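Local coordinates for protein putative mandelate racemase (PDB 2OX4) that probably acts as a magnesium-dependent lyase (dehydratase) of the enolase superfamily, in the mandelate racemase group, at residues A72-L77 and S93-F98; K76-T81 and S271-L276; A130-F135 and I213-G218; A164-V169 and I340-Q345. One frame throughout, in Å; residues are numbered along the deposited sequence.

Contact 1 of 4, residues A72-L77 and S93-F98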
loop_
_atom_site.group_PDB
_atom_site.type_symbol
_atom_site.label_atom_id
_atom_site.label_comp_id
_atom_site.label_asym_id
_atom_site.label_seq_id
_atom_site.Cartn_x
_atom_site.Cartn_y
_atom_site.Cartn_z
ATOM N N ALA C 72 30.016 14.205 -16.502
ATOM C CA ALA C 72 29.380 15.231 -17.334
ATOM C C ALA C 72 28.996 14.678 -18.699
ATOM O O ALA C 72 27.940 15.012 -19.234
ATOM C CB ALA C 72 30.299 16.447 -17.503
ATOM N N ILE C 73 29.863 13.851 -19.277
ATOM C CA ILE C 73 29.557 13.298 -20.585
ATOM C C ILE C 73 28.360 12.328 -20.488
ATOM O O ILE C 73 27.478 12.360 -21.337
ATOM C CB ILE C 73 30.781 12.616 -21.243
ATOM C CG1 ILE C 73 31.874 13.658 -21.574
ATOM C CG2 ILE C 73 30.345 11.870 -22.519
ATOM C CD1 ILE C 73 33.258 13.031 -21.833
ATOM N N TRP C 74 28.335 11.492 -19.453
ATOM C CA TRP C 74 27.238 10.537 -19.263
ATOM C C TRP C 74 25.943 11.327 -19.157
ATOM O O TRP C 74 24.964 10.996 -19.808
ATOM C CB TRP C 74 27.446 9.714 -17.982
ATOM C CG TRP C 74 26.746 8.357 -17.976
ATOM C CD1 TRP C 74 27.326 7.123 -18.190
ATOM C CD2 TRP C 74 25.357 8.105 -17.714
ATOM N NE1 TRP C 74 26.378 6.123 -18.081
ATOM C CE2 TRP C 74 25.163 6.699 -17.783
ATOM C CE3 TRP C 74 24.260 8.929 -17.415
ATOM C CZ2 TRP C 74 23.905 6.102 -17.589
ATOM C CZ3 TRP C 74 23.004 8.335 -17.212
ATOM C CH2 TRP C 74 22.839 6.937 -17.304
ATOM N N GLU C 75 25.954 12.393 -18.361
ATOM C CA GLU C 75 24.753 13.208 -18.184
ATOM C C GLU C 75 24.367 13.946 -19.469
ATOM O O GLU C 75 23.187 14.101 -19.752
ATOM C CB GLU C 75 24.924 14.174 -17.002
ATOM C CG GLU C 75 23.681 15.042 -16.659
ATOM C CD GLU C 75 22.587 14.319 -15.840
ATOM O OE1 GLU C 75 22.670 13.092 -15.606
ATOM O OE2 GLU C 75 21.618 15.002 -15.423
ATOM N N LYS C 76 25.358 14.403 -20.236
ATOM C CA LYS C 76 25.108 15.011 -21.553
ATOM C C LYS C 76 24.428 14.045 -22.526
ATOM O O LYS C 76 23.420 14.386 -23.131
ATOM C CB LYS C 76 26.421 15.537 -22.145
ATOM C CG LYS C 76 26.308 16.209 -23.516
ATOM C CD LYS C 76 27.704 16.605 -24.011
ATOM C CE LYS C 76 27.680 17.099 -25.448
ATOM N NZ LYS C 76 29.036 17.575 -25.872
ATOM N N LEU C 77 24.975 12.843 -22.673
ATOM C CA LEU C 77 24.319 11.803 -23.479
ATOM C C LEU C 77 22.921 11.437 -22.978
ATOM O O LEU C 77 22.038 11.125 -23.779
ATOM C CB LEU C 77 25.205 10.565 -23.618
ATOM C CG LEU C 77 26.504 10.872 -24.390
ATOM C CD1 LEU C 77 27.385 9.629 -24.505
ATOM C CD2 LEU C 77 26.193 11.455 -25.810
ATOM N N SER C 93 23.280 1.305 -24.601
ATOM C CA SER C 93 24.460 0.641 -25.181
ATOM C C SER C 93 25.465 1.646 -25.728
ATOM O O SER C 93 26.675 1.453 -25.616
ATOM C CB SER C 93 24.057 -0.316 -26.306
ATOM O OG SER C 93 23.396 -1.457 -25.803
ATOM N N GLY C 94 24.956 2.718 -26.337
ATOM C CA GLY C 94 25.818 3.758 -26.901
ATOM C C GLY C 94 26.566 4.521 -25.819
ATOM O O GLY C 94 27.772 4.723 -25.911
ATOM N N ILE C 95 25.846 4.926 -24.780
ATOM C CA ILE C 95 26.479 5.527 -23.597
ATOM C C ILE C 95 27.535 4.578 -23.003
ATOM O O ILE C 95 28.660 5.002 -22.714
ATOM C CB ILE C 95 25.429 5.944 -22.540
ATOM C CG1 ILE C 95 24.413 6.909 -23.165
ATOM C CG2 ILE C 95 26.110 6.621 -21.373
ATOM C CD1 ILE C 95 23.376 7.513 -22.145
ATOM N N SER C 96 27.180 3.297 -22.897
ATOM C CA SER C 96 28.024 2.270 -22.270
ATOM C C SER C 96 29.370 2.152 -22.976
ATOM O O SER C 96 30.418 2.145 -22.321
ATOM C CB SER C 96 27.348 0.901 -22.331
ATOM O OG SER C 96 26.114 0.879 -21.631
ATOM N N ALA C 97 29.335 2.037 -24.305
ATOM C CA ALA C 97 30.553 1.698 -25.048
ATOM C C ALA C 97 31.558 2.831 -24.941
ATOM O O ALA C 97 32.749 2.606 -24.676
ATOM C CB ALA C 97 30.242 1.349 -26.507
ATOM N N PHE C 98 31.070 4.056 -25.093
ATOM C CA PHE C 98 31.901 5.229 -24.912
ATOM C C PHE C 98 32.474 5.323 -23.503
ATOM O O PHE C 98 33.671 5.570 -23.330
ATOM C CB PHE C 98 31.132 6.495 -25.314
ATOM C CG PHE C 98 31.081 6.700 -26.800
ATOM C CD1 PHE C 98 29.879 6.664 -27.484
ATOM C CD2 PHE C 98 32.263 6.898 -27.518
ATOM C CE1 PHE C 98 29.849 6.860 -28.866
ATOM C CE2 PHE C 98 32.238 7.095 -28.903
ATOM C CZ PHE C 98 31.036 7.069 -29.574
#
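In the N-terminal capping domain of the enolase fold, helices 70-79 and 89-110 pack side by side, and I95 of the longer helix is the residue pushed between W74 and L77 of the shorter one. Its two branches do different work. CG2, the methyl branch anti to the backbone N, lies over one face of the W74 indole, 3.5 Å from the centroid of the five-membered ring and only 18° off its normal, a well-aligned CH-pi contact. The other branch follows L77: I95 CG1 is 3.8 Å from L77 CB, and I95 CD1 stays beside the same carbon at 3.9 Å. Here the helices come close, with the CA atoms of L77 and I95 6.6 Å apart. All three side chains are buried.

W74 reaches I95 because its CG stands anti to the backbone N (chi1 -156°), which carries the ring out across the isoleucine at about a right angle. The indole nitrogen is satisfied elsewhere, W74 NE1 binding the carbonyl of G295, while R272 makes a cation-pi contact with the ring. F92 and D99 of helix 89-110 also touch the indole. The closest approach of the pair is W74 NE1 to I95 CG2, at 3.3 Å.

Contact 2 of 4, residues K76-T81 and S271-L276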
loop_
_atom_site.group_PDB
_atom_site.type_symbol
_atom_site.label_atom_id
_atom_site.label_comp_id
_atom_site.label_asym_id
_atom_site.label_seq_id
_atom_site.Cartn_x
_atom_site.Cartn_y
_atom_site.Cartn_z
ATOM N N LYS C 76 25.358 14.403 -20.236
ATOM C CA LYS C 76 25.108 15.011 -21.553
ATOM C C LYS C 76 24.428 14.045 -22.526
ATOM O O LYS C 76 23.420 14.386 -23.131
ATOM C CB LYS C 76 26.421 15.537 -22.145
ATOM C CG LYS C 76 26.308 16.209 -23.516
ATOM C CD LYS C 76 27.704 16.605 -24.011
ATOM C CE LYS C 76 27.680 17.099 -25.448
ATOM N NZ LYS C 76 29.036 17.575 -25.872
ATOM N N LEU C 77 24.975 12.843 -22.673
ATOM C CA LEU C 77 24.319 11.803 -23.479
ATOM C C LEU C 77 22.921 11.437 -22.978
ATOM O O LEU C 77 22.038 11.125 -23.779
ATOM C CB LEU C 77 25.205 10.565 -23.618
ATOM C CG LEU C 77 26.504 10.872 -24.390
ATOM C CD1 LEU C 77 27.385 9.629 -24.505
ATOM C CD2 LEU C 77 26.193 11.455 -25.810
ATOM N N PHE C 78 22.723 11.503 -21.661
ATOM C CA PHE C 78 21.420 11.205 -21.048
ATOM C C PHE C 78 20.419 12.350 -21.327
ATOM O O PHE C 78 19.276 12.090 -21.715
ATOM C CB PHE C 78 21.623 10.961 -19.543
ATOM C CG PHE C 78 20.359 10.586 -18.780
ATOM C CD1 PHE C 78 19.504 9.591 -19.245
ATOM C CD2 PHE C 78 20.062 11.214 -17.572
ATOM C CE1 PHE C 78 18.337 9.249 -18.523
ATOM C CE2 PHE C 78 18.903 10.873 -16.851
ATOM C CZ PHE C 78 18.051 9.897 -17.327
ATOM N N LYS C 79 20.869 13.599 -21.160
ATOM C CA LYS C 79 19.965 14.768 -21.087
ATOM C C LYS C 79 19.881 15.601 -22.365
ATOM O O LYS C 79 18.919 16.367 -22.560
ATOM C CB LYS C 79 20.347 15.679 -19.910
ATOM C CG LYS C 79 20.063 15.068 -18.527
ATOM C CD LYS C 79 18.564 14.892 -18.278
ATOM C CE LYS C 79 18.291 14.442 -16.845
ATOM N NZ LYS C 79 18.846 15.388 -15.800
ATOM N N LYS C 80 20.885 15.477 -23.230
ATOM C CA LYS C 80 20.997 16.394 -24.370
ATOM C C LYS C 80 20.760 15.751 -25.739
ATOM O O LYS C 80 20.828 16.431 -26.768
ATOM C CB LYS C 80 22.345 17.146 -24.339
ATOM C CG LYS C 80 22.526 18.053 -23.112
ATOM C CD LYS C 80 21.438 19.106 -23.056
ATOM C CE LYS C 80 21.783 20.240 -22.105
ATOM N NZ LYS C 80 20.689 21.255 -22.083
ATOM N N THR C 81 20.482 14.452 -25.747
ATOM C CA THR C 81 20.227 13.703 -26.982
ATOM C C THR C 81 18.728 13.616 -27.279
ATOM O O THR C 81 18.321 13.158 -28.360
ATOM C CB THR C 81 20.789 12.266 -26.881
ATOM O OG1 THR C 81 20.263 11.617 -25.708
ATOM C CG2 THR C 81 22.315 12.280 -26.823
ATOM N N SER C 271 20.611 0.833 -16.804
ATOM C CA SER C 271 20.750 1.999 -15.905
ATOM C C SER C 271 20.159 1.800 -14.505
ATOM O O SER C 271 19.397 0.863 -14.266
ATOM C CB SER C 271 20.238 3.297 -16.547
ATOM O OG SER C 271 18.835 3.478 -16.327
ATOM N N ARG C 272 20.537 2.700 -13.597
ATOM C CA ARG C 272 19.908 2.838 -12.269
ATOM C C ARG C 272 18.385 2.807 -12.370
ATOM O O ARG C 272 17.718 2.139 -11.564
ATOM C CB ARG C 272 20.305 4.183 -11.665
ATOM C CG ARG C 272 21.677 4.263 -10.985
ATOM C CD ARG C 272 22.041 5.748 -10.778
ATOM N NE ARG C 272 22.408 6.386 -12.041
ATOM C CZ ARG C 272 22.657 7.685 -12.195
ATOM N NH1 ARG C 272 22.528 8.527 -11.160
ATOM N NH2 ARG C 272 23.032 8.141 -13.390
ATOM N N TRP C 273 17.847 3.533 -13.360
ATOM C CA TRP C 273 16.383 3.603 -13.581
ATOM C C TRP C 273 15.741 2.252 -13.903
ATOM O O TRP C 273 14.620 1.978 -13.474
ATOM C CB TRP C 273 16.051 4.603 -14.693
ATOM C CG TRP C 273 16.316 6.046 -14.298
ATOM C CD1 TRP C 273 15.397 6.933 -13.814
ATOM C CD2 TRP C 273 17.568 6.752 -14.349
ATOM N NE1 TRP C 273 15.994 8.143 -13.554
ATOM C CE2 TRP C 273 17.322 8.067 -13.886
ATOM C CE3 TRP C 273 18.870 6.408 -14.755
ATOM C CZ2 TRP C 273 18.328 9.033 -13.795
ATOM C CZ3 TRP C 273 19.872 7.365 -14.663
ATOM C CH2 TRP C 273 19.598 8.667 -14.193
ATOM N N GLY C 274 16.439 1.421 -14.671
ATOM C CA GLY C 274 15.948 0.079 -15.003
ATOM C C GLY C 274 15.914 -0.825 -13.788
ATOM O O GLY C 274 14.937 -1.558 -13.569
ATOM N N PHE C 275 16.972 -0.771 -12.983
ATOM C CA PHE C 275 17.083 -1.660 -11.820
ATOM C C PHE C 275 16.215 -1.259 -10.637
ATOM O O PHE C 275 15.795 -2.110 -9.847
ATOM C CB PHE C 275 18.539 -1.875 -11.429
ATOM C CG PHE C 275 19.249 -2.808 -12.363
ATOM C CD1 PHE C 275 19.112 -4.187 -12.206
ATOM C CD2 PHE C 275 20.004 -2.319 -13.434
ATOM C CE1 PHE C 275 19.731 -5.072 -13.089
ATOM C CE2 PHE C 275 20.633 -3.206 -14.325
ATOM C CZ PHE C 275 20.497 -4.582 -14.140
ATOM N N LEU C 276 15.921 0.032 -10.552
ATOM C CA LEU C 276 15.178 0.588 -9.417
ATOM C C LEU C 276 13.918 -0.197 -8.999
ATOM O O LEU C 276 13.823 -0.596 -7.846
ATOM C CB LEU C 276 14.884 2.084 -9.610
ATOM C CG LEU C 276 13.979 2.724 -8.538
ATOM C CD1 LEU C 276 14.673 2.794 -7.185
ATOM C CD2 LEU C 276 13.507 4.110 -8.978
#
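The backbones of helix 70-79 and segment 271-276 stand well apart, their nearest CA atoms, those of F78 and S271, being 10.6 Å from each other, and two aromatic side chains span the distance from opposite directions. F78 sets CG anti to the backbone N (chi1 -178°) and offers the outer end of its ring; W273 answers with the six-membered part of its indole. F78 CE2 lies 3.5 Å from W273 CH2, and F78 CZ is 3.6 Å from W273 CZ2. With planes inclined at 39° and centroids 4.6 Å apart, the pair is oblique, each ring laying its rim over a face of the other.

This is a junction between domains: 70-79 belongs to the N-terminal capping domain, whereas 271-280 is one of the helices of the barrel domain. Both rings are buried, helped by L247 of the third subunit, which packs on each, and by I309 of the second subunit, which packs on W273. Shrinking W273 to an alanine is likely to open a gap beside F78 and to uncover part of one face of the R272 guanidinium. W273 CH2 lies 3.6 Å above the guanidinium plane, toward its rim, while R272 NE makes a salt bridge with E299. At the indole edge, in the ring plane, sits S271 CB.

Contact 3 of 4, residues A130-F135 and I213-G218. With MG (magnesium ion), chain O.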
loop_
_atom_site.group_PDB
_atom_site.type_symbol
_atom_site.label_atom_id
_atom_site.label_comp_id
_atom_site.label_asym_id
_atom_site.label_seq_id
_atom_site.Cartn_x
_atom_site.Cartn_y
_atom_site.Cartn_z
ATOM N N ALA C 130 31.209 -21.757 -15.760
ATOM C CA ALA C 130 31.203 -22.103 -17.166
ATOM C C ALA C 130 29.796 -21.951 -17.738
ATOM O O ALA C 130 28.885 -22.673 -17.329
ATOM C CB ALA C 130 31.685 -23.554 -17.330
ATOM N N SER C 131 29.646 -21.047 -18.706
ATOM C CA SER C 131 28.336 -20.563 -19.117
ATOM C C SER C 131 27.841 -21.113 -20.449
ATOM O O SER C 131 28.564 -21.068 -21.454
ATOM C CB SER C 131 28.325 -19.042 -19.187
ATOM O OG SER C 131 27.001 -18.574 -19.397
ATOM N N GLN C 132 26.577 -21.556 -20.437
ATOM C CA GLN C 132 25.803 -21.964 -21.621
ATOM C C GLN C 132 26.279 -23.325 -22.137
ATOM O O GLN C 132 26.678 -23.461 -23.296
ATOM C CB GLN C 132 25.786 -20.887 -22.737
ATOM C CG GLN C 132 25.462 -19.438 -22.270
ATOM C CD GLN C 132 24.032 -19.236 -21.763
ATOM O OE1 GLN C 132 23.217 -20.157 -21.763
ATOM N NE2 GLN C 132 23.719 -18.004 -21.348
ATOM N N LEU C 133 26.236 -24.317 -21.248
ATOM C CA LEU C 133 26.688 -25.686 -21.547
ATOM C C LEU C 133 25.900 -26.327 -22.679
ATOM O O LEU C 133 26.413 -27.204 -23.377
ATOM C CB LEU C 133 26.557 -26.591 -20.322
ATOM C CG LEU C 133 27.309 -26.337 -19.018
ATOM C CD1 LEU C 133 26.883 -27.402 -18.010
ATOM C CD2 LEU C 133 28.812 -26.327 -19.212
ATOM N N GLN C 134 24.651 -25.897 -22.852
ATOM C CA GLN C 134 23.791 -26.442 -23.905
ATOM C C GLN C 134 24.303 -26.177 -25.334
ATOM O O GLN C 134 23.797 -26.770 -26.288
ATOM C CB GLN C 134 22.338 -25.969 -23.716
ATOM C CG GLN C 134 22.065 -24.540 -24.159
ATOM C CD GLN C 134 22.466 -23.482 -23.136
ATOM O OE1 GLN C 134 22.927 -23.792 -22.037
ATOM N NE2 GLN C 134 22.281 -22.211 -23.505
ATOM N N PHE C 135 25.303 -25.302 -25.477
ATOM C CA PHE C 135 25.928 -25.025 -26.778
ATOM C C PHE C 135 27.301 -25.692 -26.927
ATOM O O PHE C 135 28.018 -25.452 -27.908
ATOM C CB PHE C 135 26.074 -23.519 -27.011
ATOM C CG PHE C 135 24.765 -22.801 -27.158
ATOM C CD1 PHE C 135 23.770 -23.306 -27.986
ATOM C CD2 PHE C 135 24.526 -21.619 -26.464
ATOM C CE1 PHE C 135 22.557 -22.642 -28.123
ATOM C CE2 PHE C 135 23.317 -20.951 -26.593
ATOM C CZ PHE C 135 22.330 -21.466 -27.423
ATOM N N ILE C 213 23.435 -23.209 -12.165
ATOM C CA ILE C 213 22.549 -22.088 -12.457
ATOM C C ILE C 213 21.667 -22.473 -13.644
ATOM O O ILE C 213 22.156 -22.990 -14.648
ATOM C CB ILE C 213 23.386 -20.838 -12.815
ATOM C CG1 ILE C 213 24.287 -20.451 -11.635
ATOM C CG2 ILE C 213 22.473 -19.681 -13.279
ATOM C CD1 ILE C 213 25.542 -19.726 -12.057
ATOM N N VAL C 214 20.363 -22.241 -13.518
ATOM C CA VAL C 214 19.438 -22.516 -14.608
ATOM C C VAL C 214 19.020 -21.222 -15.319
ATOM O O VAL C 214 18.529 -20.287 -14.684
ATOM C CB VAL C 214 18.217 -23.336 -14.106
ATOM C CG1 VAL C 214 17.141 -23.437 -15.202
ATOM C CG2 VAL C 214 18.678 -24.757 -13.660
ATOM N N GLU C 215 19.227 -21.189 -16.633
ATOM C CA GLU C 215 19.020 -20.014 -17.480
ATOM C C GLU C 215 17.776 -20.230 -18.351
ATOM O O GLU C 215 17.745 -21.158 -19.164
ATOM C CB GLU C 215 20.284 -19.837 -18.344
ATOM C CG GLU C 215 20.146 -19.120 -19.681
ATOM C CD GLU C 215 20.145 -17.614 -19.541
ATOM O OE1 GLU C 215 21.193 -16.977 -19.794
ATOM O OE2 GLU C 215 19.088 -17.049 -19.193
ATOM N N ASN C 216 16.740 -19.399 -18.183
ATOM C CA ASN C 216 15.545 -19.493 -19.044
ATOM C C ASN C 216 15.540 -18.604 -20.302
ATOM O O ASN C 216 14.664 -18.756 -21.174
ATOM C CB ASN C 216 14.248 -19.275 -18.235
ATOM C CG ASN C 216 13.846 -20.494 -17.392
ATOM O OD1 ASN C 216 12.737 -20.544 -16.844
ATOM N ND2 ASN C 216 14.740 -21.459 -17.268
ATOM N N HIS C 217 16.495 -17.669 -20.390
ATOM C CA HIS C 217 16.642 -16.784 -21.560
ATOM C C HIS C 217 15.412 -15.928 -21.877
ATOM O O HIS C 217 15.218 -15.516 -23.023
ATOM C CB HIS C 217 17.049 -17.577 -22.820
ATOM C CG HIS C 217 18.531 -17.703 -23.013
ATOM N ND1 HIS C 217 19.175 -18.925 -23.065
ATOM C CD2 HIS C 217 19.492 -16.764 -23.168
ATOM C CE1 HIS C 217 20.472 -18.729 -23.238
ATOM N NE2 HIS C 217 20.690 -17.426 -23.307
ATOM N N GLY C 218 14.573 -15.666 -20.880
ATOM C CA GLY C 218 13.320 -14.935 -21.118
ATOM C C GLY C 218 12.326 -15.639 -22.040
ATOM O O GLY C 218 11.411 -15.001 -22.560
HETATM MG MG MG O . 21.452 -14.756 -19.816
HETATM O O HOH W 1 19.283 -14.769 -20.256
HETATM O O HOH W 2 21.730 -14.739 -22.163
HETATM O O HOH W 3 23.540 -14.887 -19.926
#
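E215 gives OE1 to the magnesium ion at 2.2 Å and takes on that same oxygen the side-chain amide of Q132. The site lies at the C-terminal mouth of the enolase-superfamily barrel: E215 ends strand 211-215, Q132 comes just after strand 126-131, and E241, E267 and three waters complete six ligands. Q132 NE2 donates to the anti lone pair of E215 OE1 over 3.1 Å, with an N-H...O angle of 159°. Amide and carboxylate planes are 9° apart, so the two groups are nearly coplanar. The other carboxylate oxygen is gripped as well: H217 N reaches E215 OE2 at 2.9 Å from above the carboxylate plane, and water 1, itself on the metal, donates to it.

The next shell fixes these groups. Q132 is bent at chi2 (-67°), turning its amide so that OE1 can accept Q134 NE2 at 2.9 Å along an almost straight bond. D168 ties both sides together, its backbone N bound to Q134 OE1 and its OD2 to H217 ND1. The imidazole thereby has one nitrogen held, while its CE1 lies 3.4 Å from Q132 OE1. Beneath the centre of one imidazole face is E215 CD, 3.7 Å from the ring plane.

Contact 4 of 4, residues A164-V169 and I340-Q345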
loop_
_atom_site.group_PDB
_atom_site.type_symbol
_atom_site.label_atom_id
_atom_site.label_comp_id
_atom_site.label_asym_id
_atom_site.label_seq_id
_atom_site.Cartn_x
_atom_site.Cartn_y
_atom_site.Cartn_z
ATOM N N ALA C 164 31.195 -24.317 -10.799
ATOM C CA ALA C 164 29.846 -23.866 -11.123
ATOM C C ALA C 164 29.655 -23.871 -12.629
ATOM O O ALA C 164 30.594 -23.593 -13.402
ATOM C CB ALA C 164 29.606 -22.460 -10.556
ATOM N N VAL C 165 28.428 -24.178 -13.047
ATOM C CA VAL C 165 28.052 -24.165 -14.451
ATOM C C VAL C 165 26.682 -23.510 -14.625
ATOM O O VAL C 165 25.870 -23.498 -13.691
ATOM C CB VAL C 165 27.976 -25.613 -15.033
ATOM C CG1 VAL C 165 29.355 -26.297 -14.981
ATOM C CG2 VAL C 165 26.933 -26.443 -14.286
ATOM N N LYS C 166 26.425 -22.985 -15.821
ATOM C CA LYS C 166 25.086 -22.508 -16.160
ATOM C C LYS C 166 24.562 -23.149 -17.434
ATOM O O LYS C 166 25.283 -23.282 -18.417
ATOM C CB LYS C 166 25.053 -20.985 -16.298
ATOM C CG LYS C 166 23.641 -20.421 -16.576
ATOM C CD LYS C 166 23.636 -18.888 -16.529
ATOM C CE LYS C 166 23.954 -18.260 -17.879
ATOM N NZ LYS C 166 24.089 -16.771 -17.698
ATOM N N VAL C 167 23.290 -23.523 -17.414
ATOM C CA VAL C 167 22.697 -24.223 -18.543
ATOM C C VAL C 167 21.247 -23.766 -18.749
ATOM O O VAL C 167 20.519 -23.517 -17.775
ATOM C CB VAL C 167 22.803 -25.750 -18.339
ATOM C CG1 VAL C 167 22.110 -26.195 -17.046
ATOM C CG2 VAL C 167 22.306 -26.506 -19.555
ATOM N N ASP C 168 20.870 -23.609 -20.016
ATOM C CA ASP C 168 19.469 -23.463 -20.421
ATOM C C ASP C 168 18.954 -24.848 -20.789
ATOM O O ASP C 168 19.373 -25.422 -21.803
ATOM C CB ASP C 168 19.363 -22.508 -21.613
ATOM C CG ASP C 168 17.913 -22.236 -22.044
ATOM O OD1 ASP C 168 16.989 -22.993 -21.663
ATOM O OD2 ASP C 168 17.704 -21.245 -22.771
ATOM N N VAL C 169 18.048 -25.370 -19.967
ATOM C CA VAL C 169 17.551 -26.742 -20.126
ATOM C C VAL C 169 16.182 -26.844 -20.827
ATOM O O VAL C 169 15.714 -27.952 -21.104
ATOM C CB VAL C 169 17.552 -27.536 -18.789
ATOM C CG1 VAL C 169 18.968 -27.647 -18.224
ATOM C CG2 VAL C 169 16.616 -26.886 -17.756
ATOM N N ILE C 340 29.726 -13.913 -8.582
ATOM C CA ILE C 340 30.413 -14.915 -9.424
ATOM C C ILE C 340 30.583 -14.307 -10.821
ATOM O O ILE C 340 29.863 -13.366 -11.186
ATOM C CB ILE C 340 29.635 -16.263 -9.458
ATOM C CG1 ILE C 340 30.517 -17.399 -10.000
ATOM C CG2 ILE C 340 28.284 -16.126 -10.192
ATOM C CD1 ILE C 340 29.901 -18.781 -9.830
ATOM N N HIS C 341 31.565 -14.792 -11.576
ATOM C CA HIS C 341 31.824 -14.275 -12.926
ATOM C C HIS C 341 31.376 -15.271 -14.008
ATOM O O HIS C 341 31.649 -16.469 -13.923
ATOM C CB HIS C 341 33.312 -13.930 -13.101
ATOM C CG HIS C 341 33.647 -13.438 -14.477
ATOM N ND1 HIS C 341 33.636 -12.101 -14.810
ATOM C CD2 HIS C 341 33.965 -14.106 -15.612
ATOM C CE1 HIS C 341 33.944 -11.964 -16.087
ATOM N NE2 HIS C 341 34.149 -13.167 -16.598
ATOM N N GLU C 342 30.684 -14.764 -15.022
ATOM C CA GLU C 342 30.211 -15.577 -16.132
ATOM C C GLU C 342 31.307 -15.700 -17.180
ATOM O O GLU C 342 31.774 -14.690 -17.730
ATOM C CB GLU C 342 29.001 -14.920 -16.787
ATOM C CG GLU C 342 28.524 -15.684 -18.006
ATOM C CD GLU C 342 27.265 -15.109 -18.629
ATOM O OE1 GLU C 342 26.987 -13.893 -18.471
ATOM O OE2 GLU C 342 26.559 -15.887 -19.295
ATOM N N HIS C 343 31.702 -16.934 -17.482
ATOM C CA HIS C 343 32.645 -17.133 -18.581
ATOM C C HIS C 343 31.977 -17.888 -19.720
ATOM O O HIS C 343 31.682 -19.082 -19.600
ATOM C CB HIS C 343 33.931 -17.826 -18.111
ATOM C CG HIS C 343 34.998 -17.870 -19.161
ATOM N ND1 HIS C 343 35.484 -16.734 -19.777
ATOM C CD2 HIS C 343 35.659 -18.915 -19.720
ATOM C CE1 HIS C 343 36.405 -17.077 -20.664
ATOM N NE2 HIS C 343 36.518 -18.393 -20.659
ATOM N N HIS C 344 31.711 -17.158 -20.807
ATOM C CA HIS C 344 30.814 -17.619 -21.860
ATOM C C HIS C 344 31.569 -18.531 -22.801
ATOM O O HIS C 344 32.750 -18.294 -23.106
ATOM C CB HIS C 344 30.223 -16.438 -22.632
ATOM C CG HIS C 344 28.954 -16.763 -23.358
ATOM N ND1 HIS C 344 28.913 -17.598 -24.455
ATOM C CD2 HIS C 344 27.680 -16.345 -23.157
ATOM C CE1 HIS C 344 27.670 -17.688 -24.895
ATOM N NE2 HIS C 344 26.902 -16.936 -24.126
ATOM N N GLN C 345 30.878 -19.574 -23.255
ATOM C CA GLN C 345 31.443 -20.542 -24.199
ATOM C C GLN C 345 31.929 -19.928 -25.521
ATOM O O GLN C 345 32.876 -20.432 -26.132
ATOM C CB GLN C 345 30.482 -21.724 -24.426
ATOM C CG GLN C 345 29.191 -21.408 -25.198
ATOM C CD GLN C 345 29.379 -21.448 -26.713
ATOM O OE1 GLN C 345 29.123 -20.462 -27.404
ATOM N NE2 GLN C 345 29.843 -22.586 -27.231
#
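Torsions near 180° carry K166 and E342 towards each other: E342 is extended (chi1 176°), while K166 leaves its backbone extended and then turns at chi3 (89°), which swings NZ to the carboxylate. Both point into the barrel of the enolase superfamily, from strands 164-167 and 341-344. These strands do not pair with each other, since 126-131 runs between them and is parallel to both; the CA atoms of K166 and E342 are 8.6 Å apart. The salt bridge joins K166 NZ to E342 OE2 at 3.1 Å, the ammonium meeting the oxygen from 66° above the carboxylate plane.

Neither charge relies on this bond alone. K166 NZ also makes a salt bridge to the metal ligand E241 and bonds to Y129 OH, and the lysine side chain lies about 4 Å from the magnesium ion at its nearest atom. E342 OE2 is held in turn by S131 OG of the intervening strand. Were E342 a glutamine, the lysine ammonium would probably lose its charged mate on this side, leaving K166 freer to shift beside the metal site. Deeper in the barrel A164, at the start of its strand, touches I340, the residue just before strand 341-344, with A164 CB 3.8 Å from I340 CD1.

In the fold
The four contacts form two clusters about 29 or 30 Å apart between centres, on opposite sides of the chain's centre. Contacts 1 and 2, 9 Å apart, share helix 70-79; contact 1 stays within the N-terminal domain, and contact 2 joins that domain to the barrel helix 271-280. Contacts 3 and 4, only 6 Å apart, both belong to the barrel sheet and meet around strand 126-131. Along the chain contact 1 closes first; the segments of contact 4 alternate with those of contacts 2 and 3, and both segments of contact 3 fall between those of contact 2. One cluster thus fastens capping domain to barrel near neighbouring subunits, while the other organises the magnesium site.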